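Local coordinates for protein putative esterase (Bacteroides intestinalis DSM 17393, PDB 5VOL) that probably hydrolyses feruloyl ester bonds of arabinoxylan, as a carbohydrate esterase family 1 enzyme with an alpha/beta-hydrolase fold that carries bound calcium, at residues N92-P104 with K182-S194. Numbering follows the deposited sequence.
Sequences NIHLEWNGYFDMP and KIAILTRSVIENS. With IPA (isopropyl alcohol), chain R.
The indole of W97 receives the aliphatic chain of K182 over one face: CG of K182 stands 3.7 Å from the centroid of the six-membered ring, almost on the ring normal, and the chain runs on across the ring system until CE meets NE1 of W97 at 3.7 Å. The lysine is extended until its last torsion, chi4 68°, where NZ turns; its cation-pi attraction to the five-membered ring is long and at most weak. CD1 of I185 approaches CH2 of W97 obliquely, and outside the two segments the indole stacks with W106. Replacing W97 by an alanine would remove the indole and is likely to leave the K182 methylenes, the I185 methyl and W106 without their aromatic partner. Toward the other end of helix 182-192, the F101 ring has CB of N193 over one face, 4.2 Å from its centroid, while OG of S189 lies at its edge near the ring plane, 3.5 Å from CD2 of F101. F101 and N193 also touch N147 and R151 of helix 140-151. Between the two rings, CG2 of I185 fits against CB of M103 and CD of P104, and CD1 of L186 touches O of N98 and CA of G99. Polar links across the interface are carried by water. One joins O of I93 to N of I183 in the first helical turn, and another accepts from N of N98 and lies within hydrogen-bonding distance of O of K182. With chi1 at -178°, OG of S189 meets two more, one accepting from N of F101, the other donating to O of D102. Helix 182-192, in the connection between sheet strands 158-162 and 214-218, thus holds segment 92-104 through apolar and CH-pi packing and water bridges, which suggests a contact fixed more by shape than by direct polar bonds.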
loop_
_atom_site.group_PDB
_atom_site.type_symbol
_atom_site.label_atom_id
_atom_site.label_comp_id
_atom_site.label_asym_id
_atom_site.label_seq_id
_atom_site.Cartn_x
_atom_site.Cartn_y
_atom_site.Cartn_z
ATOM N N ASN C 92 -13.261 10.201 -31.337
ATOM C CA ASN C 92 -13.578 11.636 -31.324
ATOM C C ASN C 92 -15.081 11.877 -31.176
ATOM O O ASN C 92 -15.875 11.404 -31.978
ATOM C CB ASN C 92 -13.050 12.303 -32.601
ATOM C CG ASN C 92 -13.199 13.826 -32.583
ATOM O OD1 ASN C 92 -14.281 14.358 -32.337
ATOM N ND2 ASN C 92 -12.106 14.526 -32.846
ATOM N N ILE C 93 -15.475 12.608 -30.142
ATOM C CA ILE C 93 -16.891 12.697 -29.807
ATOM C C ILE C 93 -17.689 13.501 -30.833
ATOM O O ILE C 93 -18.917 13.438 -30.849
ATOM C CB ILE C 93 -17.106 13.317 -28.409
ATOM C CG1 ILE C 93 -16.528 14.731 -28.352
ATOM C CG2 ILE C 93 -16.493 12.417 -27.320
ATOM C CD1 ILE C 93 -16.907 15.495 -27.103
ATOM N N HIS C 94 -16.999 14.250 -31.688
ATOM C CA HIS C 94 -17.695 15.029 -32.712
ATOM C C HIS C 94 -17.876 14.219 -33.993
ATOM O O HIS C 94 -18.678 14.579 -34.846
ATOM C CB HIS C 94 -16.943 16.337 -33.001
ATOM C CG HIS C 94 -16.666 17.157 -31.777
ATOM N ND1 HIS C 94 -17.665 17.766 -31.048
ATOM C CD2 HIS C 94 -15.505 17.450 -31.143
ATOM C CE1 HIS C 94 -17.131 18.402 -30.019
ATOM N NE2 HIS C 94 -15.823 18.226 -30.053
ATOM N N LEU C 95 -17.143 13.116 -34.117
ATOM C CA LEU C 95 -17.182 12.300 -35.326
ATOM C C LEU C 95 -17.782 10.924 -35.080
ATOM O O LEU C 95 -18.482 10.392 -35.942
ATOM C CB LEU C 95 -15.775 12.117 -35.908
ATOM C CG LEU C 95 -14.889 13.329 -36.203
ATOM C CD1 LEU C 95 -13.620 12.877 -36.910
ATOM C CD2 LEU C 95 -15.624 14.338 -37.032
ATOM N N GLU C 96 -17.477 10.350 -33.912
ATOM C CA GLU C 96 -17.766 8.944 -33.619
ATOM C C GLU C 96 -18.766 8.766 -32.477
ATOM O O GLU C 96 -18.814 9.561 -31.545
ATOM C CB GLU C 96 -16.469 8.197 -33.263
ATOM C CG GLU C 96 -15.362 8.325 -34.286
ATOM C CD GLU C 96 -15.749 7.746 -35.642
ATOM O OE1 GLU C 96 -16.652 6.886 -35.699
ATOM O OE2 GLU C 96 -15.141 8.154 -36.651
ATOM N N TRP C 97 -19.542 7.698 -32.544
ATOM C CA TRP C 97 -20.451 7.356 -31.466
ATOM C C TRP C 97 -19.706 6.950 -30.189
ATOM O O TRP C 97 -18.907 6.013 -30.206
ATOM C CB TRP C 97 -21.355 6.217 -31.886
ATOM C CG TRP C 97 -22.420 6.592 -32.873
ATOM C CD1 TRP C 97 -22.419 6.351 -34.213
ATOM C CD2 TRP C 97 -23.654 7.249 -32.582
ATOM N NE1 TRP C 97 -23.578 6.825 -34.779
ATOM C CE2 TRP C 97 -24.355 7.376 -33.797
ATOM C CE3 TRP C 97 -24.234 7.744 -31.412
ATOM C CZ2 TRP C 97 -25.610 7.971 -33.874
ATOM C CZ3 TRP C 97 -25.476 8.341 -31.489
ATOM C CH2 TRP C 97 -26.153 8.448 -32.712
ATOM N N ASN C 98 -19.989 7.653 -29.099
ATOM C CA ASN C 98 -19.497 7.287 -27.767
ATOM C C ASN C 98 -20.639 6.764 -26.903
ATOM O O ASN C 98 -21.721 7.343 -26.893
ATOM C CB ASN C 98 -18.848 8.492 -27.085
ATOM C CG ASN C 98 -17.422 8.720 -27.532
ATOM O OD1 ASN C 98 -16.480 8.527 -26.756
ATOM N ND2 ASN C 98 -17.249 9.145 -28.781
ATOM N N GLY C 99 -20.423 5.672 -26.176
ATOM C CA GLY C 99 -21.444 5.242 -25.236
ATOM C C GLY C 99 -21.771 3.767 -25.264
ATOM O O GLY C 99 -21.425 3.075 -26.218
ATOM N N TYR C 100 -22.464 3.298 -24.224
ATOM C CA TYR C 100 -22.655 1.862 -23.986
ATOM C C TYR C 100 -24.116 1.428 -24.023
ATOM O O TYR C 100 -24.402 0.238 -24.090
ATOM C CB TYR C 100 -22.016 1.458 -22.625
ATOM C CG TYR C 100 -20.513 1.587 -22.685
ATOM C CD1 TYR C 100 -19.760 0.652 -23.372
ATOM C CD2 TYR C 100 -19.858 2.682 -22.126
ATOM C CE1 TYR C 100 -18.391 0.781 -23.488
ATOM C CE2 TYR C 100 -18.484 2.819 -22.230
ATOM C CZ TYR C 100 -17.758 1.854 -22.915
ATOM O OH TYR C 100 -16.392 1.950 -23.055
ATOM N N PHE C 101 -25.045 2.380 -23.988
ATOM C CA PHE C 101 -26.459 2.012 -23.946
ATOM C C PHE C 101 -27.087 2.169 -25.337
ATOM O O PHE C 101 -26.505 2.802 -26.217
ATOM C CB PHE C 101 -27.205 2.869 -22.924
ATOM C CG PHE C 101 -26.471 3.022 -21.602
ATOM C CD1 PHE C 101 -25.973 1.914 -20.941
ATOM C CD2 PHE C 101 -26.283 4.274 -21.036
ATOM C CE1 PHE C 101 -25.295 2.042 -19.725
ATOM C CE2 PHE C 101 -25.609 4.419 -19.818
ATOM C CZ PHE C 101 -25.117 3.296 -19.159
ATOM N N ASP C 102 -28.267 1.591 -25.529
ATOM C CA ASP C 102 -28.988 1.740 -26.793
ATOM C C ASP C 102 -29.445 3.174 -26.996
ATOM O O ASP C 102 -30.183 3.736 -26.177
ATOM C CB ASP C 102 -30.172 0.779 -26.842
ATOM C CG ASP C 102 -29.785 -0.568 -27.372
ATOM O OD1 ASP C 102 -28.574 -0.782 -27.619
ATOM O OD2 ASP C 102 -30.679 -1.420 -27.564
ATOM N N MET C 103 -28.967 3.764 -28.084
ATOM C CA MET C 103 -29.327 5.121 -28.465
ATOM C C MET C 103 -29.953 5.130 -29.870
ATOM O O MET C 103 -29.762 4.194 -30.646
ATOM C CB MET C 103 -28.092 6.025 -28.413
ATOM C CG MET C 103 -27.454 6.110 -27.005
ATOM S SD MET C 103 -25.841 6.910 -26.981
ATOM C CE MET C 103 -24.886 5.730 -27.928
ATOM N N PRO C 104 -30.705 6.188 -30.200
ATOM C CA PRO C 104 -31.326 6.278 -31.541
ATOM C C PRO C 104 -30.281 6.264 -32.658
ATOM O O PRO C 104 -29.460 7.178 -32.730
ATOM C CB PRO C 104 -32.069 7.617 -31.494
ATOM C CG PRO C 104 -31.442 8.378 -30.397
ATOM C CD PRO C 104 -31.038 7.350 -29.365
ATOM N N LYS C 182 -24.188 13.603 -31.748
ATOM C CA LYS C 182 -23.942 12.364 -31.018
ATOM C C LYS C 182 -23.641 12.646 -29.542
ATOM O O LYS C 182 -24.030 11.872 -28.680
ATOM C CB LYS C 182 -22.802 11.578 -31.667
ATOM C CG LYS C 182 -23.120 11.107 -33.096
ATOM C CD LYS C 182 -21.897 10.507 -33.756
ATOM C CE LYS C 182 -22.154 10.203 -35.235
ATOM N NZ LYS C 182 -22.330 11.462 -36.022
ATOM N N ILE C 183 -22.996 13.771 -29.247
ATOM C CA ILE C 183 -22.653 14.079 -27.850
ATOM C C ILE C 183 -23.923 14.397 -27.057
ATOM O O ILE C 183 -24.090 13.924 -25.926
ATOM C CB ILE C 183 -21.620 15.235 -27.738
ATOM C CG1 ILE C 183 -21.126 15.388 -26.293
ATOM C CG2 ILE C 183 -22.201 16.568 -28.240
ATOM C CD1 ILE C 183 -20.565 14.107 -25.693
ATOM N N ALA C 184 -24.854 15.129 -27.671
ATOM C CA ALA C 184 -26.162 15.389 -27.054
ATOM C C ALA C 184 -26.948 14.115 -26.841
ATOM O O ALA C 184 -27.659 13.977 -25.853
ATOM C CB ALA C 184 -26.992 16.363 -27.911
ATOM N N ILE C 185 -26.850 13.192 -27.785
ATOM C CA ILE C 185 -27.579 11.945 -27.682
ATOM C C ILE C 185 -27.012 11.122 -26.504
ATOM O O ILE C 185 -27.759 10.547 -25.706
ATOM C CB ILE C 185 -27.502 11.154 -28.999
ATOM C CG1 ILE C 185 -28.197 11.956 -30.129
ATOM C CG2 ILE C 185 -28.151 9.813 -28.844
ATOM C CD1 ILE C 185 -28.106 11.332 -31.520
ATOM N N LEU C 186 -25.688 11.082 -26.403
ATOM C CA LEU C 186 -25.031 10.392 -25.285
ATOM C C LEU C 186 -25.470 11.005 -23.966
ATOM O O LEU C 186 -25.805 10.293 -23.017
ATOM C CB LEU C 186 -23.510 10.458 -25.422
ATOM C CG LEU C 186 -22.723 10.023 -24.176
ATOM C CD1 LEU C 186 -23.084 8.585 -23.805
ATOM C CD2 LEU C 186 -21.223 10.190 -24.383
ATOM N N THR C 187 -25.485 12.331 -23.918
ATOM C CA THR C 187 -25.831 13.049 -22.698
ATOM C C THR C 187 -27.219 12.649 -22.219
ATOM O O THR C 187 -27.394 12.284 -21.051
ATOM C CB THR C 187 -25.734 14.560 -22.910
ATOM O OG1 THR C 187 -24.373 14.887 -23.184
ATOM C CG2 THR C 187 -26.170 15.317 -21.664
ATOM N N ARG C 188 -28.197 12.662 -23.121
ATOM C CA ARG C 188 -29.551 12.235 -22.767
ATOM C C ARG C 188 -29.586 10.790 -22.288
ATOM O O ARG C 188 -30.296 10.473 -21.340
ATOM C CB ARG C 188 -30.514 12.396 -23.953
ATOM C CG ARG C 188 -30.732 13.845 -24.383
ATOM C CD ARG C 188 -31.993 13.975 -25.259
ATOM N NE ARG C 188 -31.962 13.156 -26.475
ATOM C CZ ARG C 188 -31.456 13.557 -27.641
ATOM N NH1 ARG C 188 -30.906 14.765 -27.761
ATOM N NH2 ARG C 188 -31.489 12.746 -28.691
ATOM N N SER C 189 -28.837 9.922 -22.962
ATOM C CA SER C 189 -28.783 8.498 -22.623
ATOM C C SER C 189 -28.245 8.268 -21.200
ATOM O O SER C 189 -28.726 7.401 -20.474
ATOM C CB SER C 189 -27.912 7.743 -23.634
ATOM O OG SER C 189 -27.882 6.348 -23.364
ATOM N N VAL C 190 -27.250 9.058 -20.818
ATOM C CA VAL C 190 -26.636 8.943 -19.496
ATOM C C VAL C 190 -27.624 9.385 -18.431
ATOM O O VAL C 190 -27.749 8.759 -17.381
ATOM C CB VAL C 190 -25.347 9.767 -19.412
ATOM C CG1 VAL C 190 -24.845 9.874 -17.959
ATOM C CG2 VAL C 190 -24.291 9.131 -20.290
ATOM N N ILE C 191 -28.360 10.448 -18.728
ATOM C CA ILE C 191 -29.377 10.944 -17.814
ATOM C C ILE C 191 -30.510 9.943 -17.620
ATOM O O ILE C 191 -30.931 9.686 -16.488
ATOM C CB ILE C 191 -29.956 12.279 -18.306
ATOM C CG1 ILE C 191 -28.868 13.350 -18.294
ATOM C CG2 ILE C 191 -31.135 12.698 -17.437
ATOM C CD1 ILE C 191 -29.229 14.614 -19.057
ATOM N N GLU C 192 -31.003 9.378 -18.721
ATOM C CA GLU C 192 -32.110 8.434 -18.652
ATOM C C GLU C 192 -31.687 7.172 -17.916
ATOM O O GLU C 192 -32.505 6.505 -17.283
ATOM C CB GLU C 192 -32.622 8.077 -20.053
ATOM C CG GLU C 192 -33.087 9.298 -20.874
ATOM C CD GLU C 192 -33.410 8.963 -22.337
ATOM O OE1 GLU C 192 -33.283 7.781 -22.739
ATOM O OE2 GLU C 192 -33.789 9.892 -23.086
ATOM N N ASN C 193 -30.403 6.842 -17.997
ATOM C CA ASN C 193 -29.930 5.607 -17.380
ATOM C C ASN C 193 -29.067 5.866 -16.142
ATOM O O ASN C 193 -28.155 5.090 -15.837
ATOM C CB ASN C 193 -29.169 4.771 -18.410
ATOM C CG ASN C 193 -30.096 4.150 -19.444
ATOM O OD1 ASN C 193 -30.140 4.574 -20.609
ATOM N ND2 ASN C 193 -30.849 3.160 -19.024
ATOM N N SER C 194 -29.367 6.960 -15.445
ATOM C CA SER C 194 -28.639 7.351 -14.246
ATOM C C SER C 194 -28.455 6.160 -13.308
ATOM O O SER C 194 -29.415 5.457 -12.985
ATOM C CB SER C 194 -29.361 8.481 -13.516
ATOM O OG SER C 194 -28.740 8.757 -12.266
HETATM C C1 IPA R . -19.996 14.392 -19.758
HETATM C C2 IPA R . -20.876 14.244 -21.006
HETATM C C3 IPA R . -21.622 12.912 -21.047
HETATM O O2 IPA R . -21.846 15.268 -21.025
HETATM O O HOH W 1 -21.090 14.904 -31.329
HETATM O O HOH W 2 -22.313 9.457 -28.712
HETATM O O HOH W 3 -25.080 5.548 -24.052
HETATM O O HOH W 4 -30.233 5.404 -23.895
#